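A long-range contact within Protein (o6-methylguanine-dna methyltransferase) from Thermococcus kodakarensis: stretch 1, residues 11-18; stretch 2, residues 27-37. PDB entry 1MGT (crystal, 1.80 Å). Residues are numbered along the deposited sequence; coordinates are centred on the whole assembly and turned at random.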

# COMPACT_ATOMS: atom_id res chain seq x y z
N GLU A 11 -11.99 -16.31 -8.98
CA GLU A 11 -13.15 -16.35 -8.12
C GLU A 11 -13.14 -15.33 -6.99
O GLU A 11 -14.08 -15.28 -6.21
N ARG A 12 -12.06 -14.57 -6.85
CA ARG A 12 -12.02 -13.57 -5.78
C ARG A 12 -12.41 -12.21 -6.33
O ARG A 12 -12.29 -11.95 -7.53
N VAL A 13 -12.86 -11.34 -5.42
CA VAL A 13 -13.24 -9.99 -5.84
C VAL A 13 -12.37 -9.05 -5.00
O VAL A 13 -12.25 -9.34 -3.81
N VAL A 14 -11.74 -8.09 -5.62
CA VAL A 14 -10.91 -7.14 -4.87
C VAL A 14 -11.46 -5.72 -5.13
O VAL A 14 -11.59 -5.34 -6.29
N TRP A 15 -11.70 -4.98 -4.07
CA TRP A 15 -12.18 -3.60 -4.18
C TRP A 15 -10.98 -2.67 -3.94
O TRP A 15 -10.26 -2.92 -2.97
N ILE A 16 -10.77 -1.68 -4.78
CA ILE A 16 -9.64 -0.76 -4.59
C ILE A 16 -10.19 0.68 -4.49
O ILE A 16 -11.03 1.03 -5.32
N GLY A 17 -9.69 1.43 -3.51
CA GLY A 17 -10.16 2.81 -3.35
C GLY A 17 -8.92 3.71 -3.41
O GLY A 17 -7.89 3.32 -2.85
N VAL A 18 -8.98 4.82 -4.12
CA VAL A 18 -7.85 5.73 -4.23
C VAL A 18 -8.30 7.17 -3.88
O VAL A 18 -9.29 7.63 -4.46
N ILE A 27 -4.30 4.94 -0.71
CA ILE A 27 -4.87 3.78 -1.38
C ILE A 27 -5.32 2.79 -0.32
O ILE A 27 -4.66 2.68 0.71
N ALA A 28 -6.45 2.11 -0.57
CA ALA A 28 -6.91 1.08 0.35
C ALA A 28 -7.49 -0.05 -0.52
O ALA A 28 -7.86 0.15 -1.66
N PHE A 29 -7.56 -1.26 0.06
CA PHE A 29 -8.14 -2.36 -0.71
C PHE A 29 -8.77 -3.34 0.29
O PHE A 29 -8.42 -3.34 1.46
N ALA A 30 -9.70 -4.14 -0.24
CA ALA A 30 -10.36 -5.10 0.66
C ALA A 30 -11.13 -6.08 -0.25
O ALA A 30 -11.21 -5.86 -1.46
N PHE A 31 -11.70 -7.10 0.36
CA PHE A 31 -12.47 -8.06 -0.46
C PHE A 31 -13.95 -7.75 -0.50
O PHE A 31 -14.71 -8.51 -1.12
N ASP A 32 -14.38 -6.66 0.13
CA ASP A 32 -15.81 -6.29 0.10
C ASP A 32 -15.88 -4.77 0.21
O ASP A 32 -14.95 -4.16 0.76
N ARG A 33 -16.93 -4.15 -0.31
CA ARG A 33 -17.00 -2.68 -0.29
C ARG A 33 -17.11 -2.07 1.08
O ARG A 33 -16.56 -0.98 1.33
N GLY A 34 -17.80 -2.70 2.02
CA GLY A 34 -17.96 -2.16 3.38
C GLY A 34 -16.61 -2.06 4.08
O GLY A 34 -16.29 -1.09 4.74
N THR A 35 -15.80 -3.13 3.95
CA THR A 35 -14.49 -3.13 4.59
C THR A 35 -13.62 -2.07 3.92
O THR A 35 -12.87 -1.37 4.60
N LEU A 36 -13.73 -1.95 2.61
CA LEU A 36 -12.96 -0.96 1.88
C LEU A 36 -13.29 0.43 2.43
O LEU A 36 -12.39 1.20 2.71
N MET A 37 -14.60 0.72 2.60
CA MET A 37 -14.95 2.06 3.11
C MET A 37 -14.45 2.34 4.49
O MET A 37 -14.04 3.48 4.83

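The contact is pinned first by four backbone hydrogen bonds between antiparallel strands. Trp 15 N gives to Ala 30 O at 2.8 Å and Ala 30 N returns one to Trp 15 O at 3.0 Å; two residues on, Gly 17 N to Ala 28 O (2.9 Å) and Ala 28 N to Gly 17 O (3.0 Å) repeat the motif. In the paired strands, Trp 15, Ala 28 and Ala 30 share one face of the sheet, Ile 16, Val 18, Ile 27 and Phe 29 the other.

After the strand, Asp 32 (chi1 p) caps the helix, its OD2 accepting from Thr 35 N at 2.8 Å and its OD1 from Thr 35 OG1, also at 2.8 Å. The chain turns within a few residues, and the helix comes to lie over the Trp 15 face.

The side-chain polar link across the stretches is a cation-pi stack. Arg 12 (m, t, p) lays its guanidinium flat on the ring of Phe 31 (m), planes 17° apart, with Arg 12 NH2 3.7 Å from Phe 31 CE1. The edge of that ring meets Val 13 O, 3.5 Å from Phe 31 CD2, and Val 14 CG2.

Trp 15 (m, chi2 86°) has the largest area covered by the other stretch. The helix start covers one face of its indole: Arg 33, extended with three t rotamers, sets CB almost on the normal of the six-membered ring, 3.8 Å from Trp 15 CE2. Leu 36 (t, p) points toward the strand and brings CD2 to 4.1 Å from Trp 15 CB. Gly 17 leaves space here; an ideal CB would sit only 3.3 Å from Leu 36 CD2.

On the other face, Ile 16 (m, t) packs CG1 4.2 Å from Phe 29 CB, while the Phe 29 (p) ring leads away, its CD1 4.2 Å from Val 14 CG1.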

# COMPACT_ATOMS: atom_id res chain seq x y z
CB GLU A 11 -13.33 -17.76 -7.52
CG GLU A 11 -12.22 -18.16 -6.56
CD GLU A 11 -11.02 -18.81 -7.21
OE1 GLU A 11 -10.43 -19.69 -6.54
OE2 GLU A 11 -10.62 -18.51 -8.36
CB ARG A 12 -10.61 -13.47 -5.18
CG ARG A 12 -10.07 -14.83 -4.73
CD ARG A 12 -9.07 -14.64 -3.58
NE ARG A 12 -9.77 -14.25 -2.37
CZ ARG A 12 -9.40 -14.50 -1.12
NH1 ARG A 12 -8.28 -15.18 -0.88
NH2 ARG A 12 -10.15 -14.06 -0.12
CB VAL A 13 -14.72 -9.69 -5.61
CG1 VAL A 13 -15.01 -8.22 -5.79
CG2 VAL A 13 -15.57 -10.47 -6.65
CB VAL A 14 -9.44 -7.16 -5.34
CG1 VAL A 14 -8.62 -6.12 -4.61
CG2 VAL A 14 -8.82 -8.55 -5.06
CB TRP A 15 -13.20 -3.34 -3.06
CG TRP A 15 -14.54 -3.96 -3.38
CD1 TRP A 15 -14.95 -5.23 -3.15
CD2 TRP A 15 -15.62 -3.28 -4.03
NE1 TRP A 15 -16.24 -5.40 -3.61
CE2 TRP A 15 -16.67 -4.22 -4.15
CE3 TRP A 15 -15.79 -1.98 -4.51
CZ2 TRP A 15 -17.89 -3.88 -4.73
CZ3 TRP A 15 -17.01 -1.66 -5.10
CH2 TRP A 15 -18.03 -2.61 -5.20
CB ILE A 16 -8.64 -0.90 -5.74
CG1 ILE A 16 -7.95 -2.29 -5.71
CG2 ILE A 16 -7.56 0.18 -5.67
CD1 ILE A 16 -7.11 -2.52 -6.98
CB VAL A 18 -7.25 5.74 -5.65
CG1 VAL A 18 -6.04 6.68 -5.72
CG2 VAL A 18 -6.80 4.33 -6.09
CB ILE A 27 -3.79 3.02 -2.21
CG1 ILE A 27 -3.23 3.92 -3.30
CG2 ILE A 27 -4.35 1.72 -2.78
CD1 ILE A 27 -1.93 3.44 -3.93
CB ALA A 28 -7.96 1.52 1.34
CB PHE A 29 -7.19 -3.06 -1.64
CG PHE A 29 -6.22 -4.01 -1.00
CD1 PHE A 29 -6.43 -5.38 -1.09
CD2 PHE A 29 -5.12 -3.53 -0.32
CE1 PHE A 29 -5.53 -6.28 -0.52
CE2 PHE A 29 -4.22 -4.43 0.25
CZ PHE A 29 -4.44 -5.78 0.15
CB ALA A 30 -11.34 -4.37 1.56
CB PHE A 31 -12.26 -9.46 0.13
CG PHE A 31 -10.83 -9.91 0.11
CD1 PHE A 31 -10.24 -10.37 1.28
CD2 PHE A 31 -10.12 -9.89 -1.07
CE1 PHE A 31 -8.91 -10.81 1.24
CE2 PHE A 31 -8.80 -10.33 -1.11
CZ PHE A 31 -8.22 -10.79 0.05
CB ASP A 32 -16.60 -7.01 1.16
CG ASP A 32 -16.28 -6.58 2.58
OD1 ASP A 32 -15.44 -7.23 3.21
OD2 ASP A 32 -16.88 -5.58 3.04
CB ARG A 33 -18.13 -2.22 -1.24
CG ARG A 33 -18.18 -0.72 -1.44
CD ARG A 33 -19.34 -0.26 -2.33
NE ARG A 33 -19.09 1.10 -2.82
CZ ARG A 33 -19.24 2.21 -2.12
NH1 ARG A 33 -19.66 2.22 -0.86
NH2 ARG A 33 -18.96 3.39 -2.70
CB THR A 35 -13.85 -4.53 4.50
OG1 THR A 35 -14.73 -5.42 5.25
CG2 THR A 35 -12.48 -4.53 5.18
CB LEU A 36 -13.28 -0.94 0.38
CG LEU A 36 -12.55 0.20 -0.37
CD1 LEU A 36 -11.06 -0.17 -0.50
CD2 LEU A 36 -13.12 0.50 -1.72
CB MET A 37 -16.45 2.28 2.92
CG MET A 37 -16.83 2.39 1.44
SD MET A 37 -15.93 3.61 0.49
CE MET A 37 -16.16 5.07 1.51